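Local coordinates for coenzyme A transferase (Yersinia pestis, PDB 3QLI), which probably transfers coenzyme A between acyl-CoA thioesters and free carboxylic acids such as acetate, at residues A49-P52 against A53-K56; S34-A37 against S38-L42; E264-N267 against P268-D272. All blocks are in the same frame, centred on the assembly; numbering follows the deposited sequence.

Interaction 1 (A49-P52 against A53-K56); sequences AEPP and ALLK
The ring of Pro51 meets two leucines of the helical turn that follows it, each at a different part of the ring. Leu54 crosses at about a right angle on the CB and CG side, its CD1 lying 4.0 Å from Pro51 CB. Leu55 slants past the CD corner of the ring, with CD1 3.9 Å from Pro51 CD, and the same methyl reaches Glu50 CB. With CG beside the backbone N (chi1 -68°), the Leu55 chain is folded back towards the start of the helix, which brings its CG to 3.2 Å from Pro51 O. Leu55 carbon thus lies against the carbonyl oxygen that also accepts from Leu55 N, at 2.9 Å. The next bond of the helical series, Lys56 N to Pro52 O, is also 2.9 Å. Lys56 itself brings only CB near Pro52 O before its chain, extended as far as CE and bent at the last bond, leads away.

Pro51 holds the N-cap position without a side-chain acceptor. The carboxylate of Glu179, on strand 175-180, takes its place and accepts from Ala53 N and Leu54 N. The Glu50 carboxylate makes weak hydrogen bonds to Ala81 N and Ala78 N, and its side chain is about 6 Å from that of the CoA-binding residue Glu76. A proline-led helix start of this kind, reached by a loop from the end of strand 41-44, belongs to the beta-alpha-beta crossover from that strand through helix 52-63 to strand 70-74 in this Rossmann-like fold.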
loop_
_atom_site.group_PDB
_atom_site.type_symbol
_atom_site.label_atom_id
_atom_site.label_comp_id
_atom_site.label_asym_id
_atom_site.label_seq_id
_atom_site.Cartn_x
_atom_site.Cartn_y
_atom_site.Cartn_z
ATOM N N ALA A 49 -15.588 23.065 -3.554
ATOM C CA ALA A 49 -15.237 23.683 -2.280
ATOM C C ALA A 49 -14.348 24.930 -2.435
ATOM O O ALA A 49 -14.353 25.801 -1.568
ATOM C CB ALA A 49 -14.584 22.669 -1.354
ATOM N N GLU A 50 -13.571 25.010 -3.516
ATOM C CA GLU A 50 -12.690 26.162 -3.717
ATOM C C GLU A 50 -13.566 27.412 -3.724
ATOM O O GLU A 50 -14.612 27.435 -4.368
ATOM C CB GLU A 50 -11.921 26.028 -5.036
ATOM C CG GLU A 50 -11.073 24.761 -5.144
ATOM C CD GLU A 50 -10.394 24.607 -6.497
ATOM O OE1 GLU A 50 -10.832 25.253 -7.469
ATOM O OE2 GLU A 50 -9.420 23.832 -6.589
ATOM N N PRO A 51 -13.144 28.451 -3.005
ATOM C CA PRO A 51 -13.977 29.657 -2.871
ATOM C C PRO A 51 -13.667 30.751 -3.913
ATOM O O PRO A 51 -12.631 31.398 -3.824
ATOM C CB PRO A 51 -13.662 30.131 -1.444
ATOM C CG PRO A 51 -12.254 29.684 -1.217
ATOM C CD PRO A 51 -12.044 28.422 -2.026
ATOM N N PRO A 52 -14.567 30.952 -4.893
ATOM C CA PRO A 52 -14.249 31.829 -6.031
ATOM C C PRO A 52 -13.993 33.286 -5.679
ATOM O O PRO A 52 -13.111 33.881 -6.287
ATOM C CB PRO A 52 -15.491 31.715 -6.935
ATOM C CG PRO A 52 -16.585 31.182 -6.030
ATOM C CD PRO A 52 -15.856 30.259 -5.083
ATOM N N ALA A 53 -14.728 33.858 -4.738
ATOM C CA ALA A 53 -14.521 35.273 -4.433
ATOM C C ALA A 53 -13.208 35.496 -3.682
ATOM O O ALA A 53 -12.471 36.459 -3.947
ATOM C CB ALA A 53 -15.710 35.844 -3.656
ATOM N N LEU A 54 -12.910 34.596 -2.751
ATOM C CA LEU A 54 -11.663 34.665 -1.987
ATOM C C LEU A 54 -10.474 34.419 -2.907
ATOM O O LEU A 54 -9.459 35.102 -2.805
ATOM C CB LEU A 54 -11.663 33.649 -0.829
ATOM C CG LEU A 54 -12.635 33.955 0.315
ATOM C CD1 LEU A 54 -12.683 32.803 1.337
ATOM C CD2 LEU A 54 -12.267 35.271 1.018
ATOM N N LEU A 55 -10.593 33.452 -3.804
ATOM C CA LEU A 55 -9.486 33.146 -4.709
ATOM C C LEU A 55 -9.262 34.257 -5.743
ATOM O O LEU A 55 -8.122 34.547 -6.114
ATOM C CB LEU A 55 -9.695 31.797 -5.395
ATOM C CG LEU A 55 -9.604 30.617 -4.416
ATOM C CD1 LEU A 55 -9.883 29.317 -5.151
ATOM C CD2 LEU A 55 -8.246 30.555 -3.710
ATOM N N LYS A 56 -10.343 34.882 -6.201
ATOM C CA LYS A 56 -10.175 36.032 -7.091
ATOM C C LYS A 56 -9.446 37.159 -6.364
ATOM O O LYS A 56 -8.522 37.778 -6.916
ATOM C CB LYS A 56 -11.523 36.522 -7.629
ATOM C CG LYS A 56 -11.415 37.774 -8.497
ATOM C CD LYS A 56 -12.790 38.211 -8.989
ATOM C CE LYS A 56 -12.710 39.534 -9.736
ATOM N NZ LYS A 56 -12.255 39.344 -11.139
#

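Interaction 2 (S34-A37 against S38-L42); sequences SSIA and SGSHL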
loop_
_atom_site.group_PDB
_atom_site.type_symbol
_atom_site.label_atom_id
_atom_site.label_comp_id
_atom_site.label_asym_id
_atom_site.label_seq_id
_atom_site.Cartn_x
_atom_site.Cartn_y
_atom_site.Cartn_z
ATOM N N SER A 34 -6.307 40.088 2.879
ATOM C CA SER A 34 -5.282 41.131 2.926
ATOM C C SER A 34 -4.193 40.870 3.960
ATOM O O SER A 34 -3.094 41.419 3.858
ATOM C CB SER A 34 -5.912 42.501 3.184
ATOM O OG SER A 34 -6.383 42.592 4.517
ATOM N N SER A 35 -4.480 40.042 4.961
ATOM C CA SER A 35 -3.504 39.848 6.033
ATOM C C SER A 35 -2.729 38.547 5.935
ATOM O O SER A 35 -1.918 38.255 6.804
ATOM C CB SER A 35 -4.162 39.967 7.406
ATOM O OG SER A 35 -5.128 38.942 7.568
ATOM N N ILE A 36 -2.966 37.776 4.876
ATOM C CA ILE A 36 -2.203 36.566 4.619
ATOM C C ILE A 36 -0.740 36.955 4.414
ATOM O O ILE A 36 -0.438 37.818 3.591
ATOM C CB ILE A 36 -2.727 35.827 3.358
ATOM C CG1 ILE A 36 -4.167 35.331 3.579
ATOM C CG2 ILE A 36 -1.809 34.659 3.006
ATOM C CD1 ILE A 36 -4.846 34.814 2.313
ATOM N N ALA A 37 0.162 36.339 5.173
ATOM C CA ALA A 37 1.590 36.669 5.071
ATOM C C ALA A 37 2.240 36.106 3.811
ATOM O O ALA A 37 1.850 35.037 3.320
ATOM C CB ALA A 37 2.344 36.175 6.321
ATOM N N SER A 38 3.229 36.826 3.280
ATOM C CA SER A 38 4.073 36.262 2.251
ATOM C C SER A 38 4.879 35.146 2.900
ATOM O O SER A 38 5.023 35.110 4.121
ATOM C CB SER A 38 5.012 37.339 1.686
ATOM O OG SER A 38 4.295 38.262 0.874
ATOM N N GLY A 39 5.412 34.234 2.103
ATOM C CA GLY A 39 6.201 33.145 2.659
ATOM C C GLY A 39 5.418 32.238 3.604
ATOM O O GLY A 39 6.014 31.584 4.465
ATOM N N SER A 40 4.093 32.207 3.463
ATOM C CA SER A 40 3.260 31.350 4.315
ATOM C C SER A 40 2.633 30.199 3.518
ATOM O O SER A 40 2.846 30.085 2.305
ATOM C CB SER A 40 2.176 32.158 5.042
ATOM O OG SER A 40 1.207 32.677 4.140
ATOM N N HIS A 41 1.881 29.345 4.214
ATOM C CA HIS A 41 1.263 28.169 3.595
ATOM C C HIS A 41 -0.257 28.324 3.611
ATOM O O HIS A 41 -0.861 28.503 4.675
ATOM C CB HIS A 41 1.614 26.880 4.355
ATOM C CG HIS A 41 3.074 26.535 4.356
ATOM N ND1 HIS A 41 3.601 25.555 5.172
ATOM C CD2 HIS A 41 4.117 27.027 3.639
ATOM C CE1 HIS A 41 4.904 25.457 4.959
ATOM N NE2 HIS A 41 5.244 26.344 4.039
ATOM N N LEU A 42 -0.871 28.248 2.437
ATOM C CA LEU A 42 -2.320 28.301 2.336
ATOM C C LEU A 42 -2.857 26.996 1.771
ATOM O O LEU A 42 -2.215 26.361 0.938
ATOM C CB LEU A 42 -2.742 29.470 1.445
ATOM C CG LEU A 42 -4.257 29.665 1.277
ATOM C CD1 LEU A 42 -4.664 31.095 1.495
ATOM C CD2 LEU A 42 -4.682 29.205 -0.090
#
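The flat peptide group joining Ala37 to Ser38 receives the hydroxyl of Ser40 from outside its plane: OG donates to Ala37 O at 2.6 Å, tilted 28° from the carbonyl plane. Ser40 can reach back because OG lies between its own backbone N and carbonyl carbon (chi1 67°), and its CB follows to 3.4 Å from Ala37 O. The other flat group, the imidazole of His41, turns away from residues 34-37; it stacks edge-to-face with Tyr73, and its ND1 hydrogen-bonds to Gly140 O. Between the two, the chain makes a type II beta turn from Ala37 to Ser40, with Gly39 at the third position and positive phi (62°).

Before the turn in the chain, Ile36 contributes two branches. Its CG2 methyl lies 3.8 Å from Ser40 OG, while CD1 meets Leu42 CD1, also at 3.8 Å, the two side chains crossing at about a right angle. Ser38 OG bonds to Gly68 N, and Ile36 O to the guanidinium of Arg61. The turn thus leads from helix 29-32 into strand 41-44, which runs between strands 70-74 and 143-148 of the parallel sheet; Leu42 packs on Val72, Thr143 and Met145.

Interaction 3 (E264-N267 against P268-D272); sequences EVLN and PGLVD
Asn267 caps the helix that follows it with both of its carbonyl groups. Its side-chain OD1 accepts from Leu270 N at 2.8 Å, a fairly straight bond (160° at the hydrogen) whose donor stands 33° out of the amide's carbonyl plane. The backbone O accepts from Val271 N at 3.1 Å and opens the regular helical series, which Asp272 N continues to Pro268 O. The side chain reaches this place because CG is set between the backbone N and carbonyl carbon (chi1 66°), so the amide folds over the first turn. OD1 is hemmed in by carbon as well, 3.1 Å from Leu270 CB, and ND2 makes a weak bond to Gly241 O. The Asn267 side chain is about 4 Å from that of the CoA-binding residue Val242.

Together with the cap, the apolar contact of Leu266 and Val271 forms a hydrophobic staple: the residue before the N-cap meets the fourth residue of the helix. Val271 CG2 lies 3.8 Å from Leu266 CG, against the branch point and both methyls, and the two side chains cross at about a right angle. Leu266 CD1 also touches Leu270 CB at 4.0 Å. Leu270 also packs on Leu238 and Met240 of strand 237-240, whereas Val271 packs on Met302 and Tyr305 of helix 300-306.

Charged groups stand at the two ends. Glu264, covalently linked to CoA in another structure of this protein but without CoA in this chain, is tied through OE1 to Asn321. At the other end, Asp272 OD2 forms a salt bridge with Arg276 one turn along helix 268-276.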
loop_
_atom_site.group_PDB
_atom_site.type_symbol
_atom_site.label_atom_id
_atom_site.label_comp_id
_atom_site.label_asym_id
_atom_site.label_seq_id
_atom_site.Cartn_x
_atom_site.Cartn_y
_atom_site.Cartn_z
ATOM N N GLU A 264 -15.175 7.191 -1.611
ATOM C CA GLU A 264 -14.360 8.395 -1.454
ATOM C C GLU A 264 -15.123 9.585 -2.020
ATOM O O GLU A 264 -15.452 10.520 -1.292
ATOM C CB GLU A 264 -13.013 8.246 -2.150
ATOM C CG GLU A 264 -12.088 9.466 -1.970
ATOM C CD GLU A 264 -10.917 9.426 -2.942
ATOM O OE1 GLU A 264 -10.130 8.461 -2.886
ATOM O OE2 GLU A 264 -10.803 10.354 -3.768
ATOM N N VAL A 265 -15.411 9.548 -3.317
ATOM C CA VAL A 265 -16.210 10.602 -3.934
ATOM C C VAL A 265 -17.674 10.173 -4.107
ATOM O O VAL A 265 -17.970 9.066 -4.586
ATOM C CB VAL A 265 -15.636 11.049 -5.313
ATOM C CG1 VAL A 265 -15.744 9.934 -6.310
ATOM C CG2 VAL A 265 -16.386 12.277 -5.848
ATOM N N LEU A 266 -18.586 11.056 -3.715
ATOM C CA LEU A 266 -20.013 10.836 -3.960
ATOM C C LEU A 266 -20.370 11.462 -5.308
ATOM O O LEU A 266 -20.092 12.645 -5.540
ATOM C CB LEU A 266 -20.869 11.450 -2.860
ATOM C CG LEU A 266 -22.384 11.197 -2.901
ATOM C CD1 LEU A 266 -22.693 9.709 -2.700
ATOM C CD2 LEU A 266 -23.093 12.025 -1.818
ATOM N N ASN A 267 -20.951 10.653 -6.192
ATOM C CA ASN A 267 -21.244 11.060 -7.571
ATOM C C ASN A 267 -22.742 10.971 -7.878
ATOM O O ASN A 267 -23.506 10.372 -7.115
ATOM C CB ASN A 267 -20.452 10.203 -8.570
ATOM C CG ASN A 267 -20.879 8.743 -8.557
ATOM O OD1 ASN A 267 -21.777 8.354 -7.815
ATOM N ND2 ASN A 267 -20.244 7.927 -9.395
ATOM N N PRO A 268 -23.172 11.576 -8.991
ATOM C CA PRO A 268 -24.604 11.560 -9.324
ATOM C C PRO A 268 -25.208 10.151 -9.460
ATOM O O PRO A 268 -26.369 9.952 -9.100
ATOM C CB PRO A 268 -24.650 12.301 -10.664
ATOM C CG PRO A 268 -23.497 13.305 -10.541
ATOM C CD PRO A 268 -22.410 12.511 -9.843
ATOM N N GLY A 269 -24.441 9.193 -9.960
ATOM C CA GLY A 269 -24.930 7.827 -10.075
ATOM C C GLY A 269 -25.288 7.211 -8.734
ATOM O O GLY A 269 -26.349 6.598 -8.583
ATOM N N LEU A 270 -24.401 7.367 -7.749
ATOM C CA LEU A 270 -24.657 6.826 -6.425
ATOM C C LEU A 270 -25.854 7.513 -5.790
ATOM O O LEU A 270 -26.658 6.880 -5.107
ATOM C CB LEU A 270 -23.421 6.972 -5.520
ATOM C CG LEU A 270 -22.282 5.980 -5.781
ATOM C CD1 LEU A 270 -21.094 6.247 -4.858
ATOM C CD2 LEU A 270 -22.780 4.529 -5.648
ATOM N N VAL A 271 -25.974 8.815 -6.010
ATOM C CA VAL A 271 -27.058 9.558 -5.394
ATOM C C VAL A 271 -28.379 9.120 -6.016
ATOM O O VAL A 271 -29.419 9.092 -5.346
ATOM C CB VAL A 271 -26.845 11.072 -5.549
ATOM C CG1 VAL A 271 -28.129 11.827 -5.221
ATOM C CG2 VAL A 271 -25.699 11.523 -4.647
ATOM N N ASP A 272 -28.340 8.747 -7.293
ATOM C CA ASP A 272 -29.555 8.232 -7.950
ATOM C C ASP A 272 -30.051 6.957 -7.253
ATOM O O ASP A 272 -31.259 6.777 -7.030
ATOM C CB ASP A 272 -29.294 7.978 -9.437
ATOM C CG ASP A 272 -30.538 7.540 -10.181
ATOM O OD1 ASP A 272 -31.441 8.380 -10.382
ATOM O OD2 ASP A 272 -30.607 6.357 -10.576
#

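In the fold
Along the chain come interaction 2, then interaction 1, then interaction 3. Interactions 2 and 1 both lie in the N-terminal acetyl-CoA hydrolase/transferase domain and bracket strand 41-44, one at its entry and the other where helix 52-63 starts; their centres are about 16 Å apart and their nearest atoms about 5 Å, without touching. Interaction 3 stands across the chain's centre from interaction 2, about 35 Å between centres, and 24 Å from interaction 1; it flanks the mixed sheet containing strand 237-240. It holds Glu264, joined covalently to CoA in another structure of the protein, and interaction 1 lies near the CoA-binding Glu76, so two helix starts distant in the chain border the CoA site; interaction 2 does not.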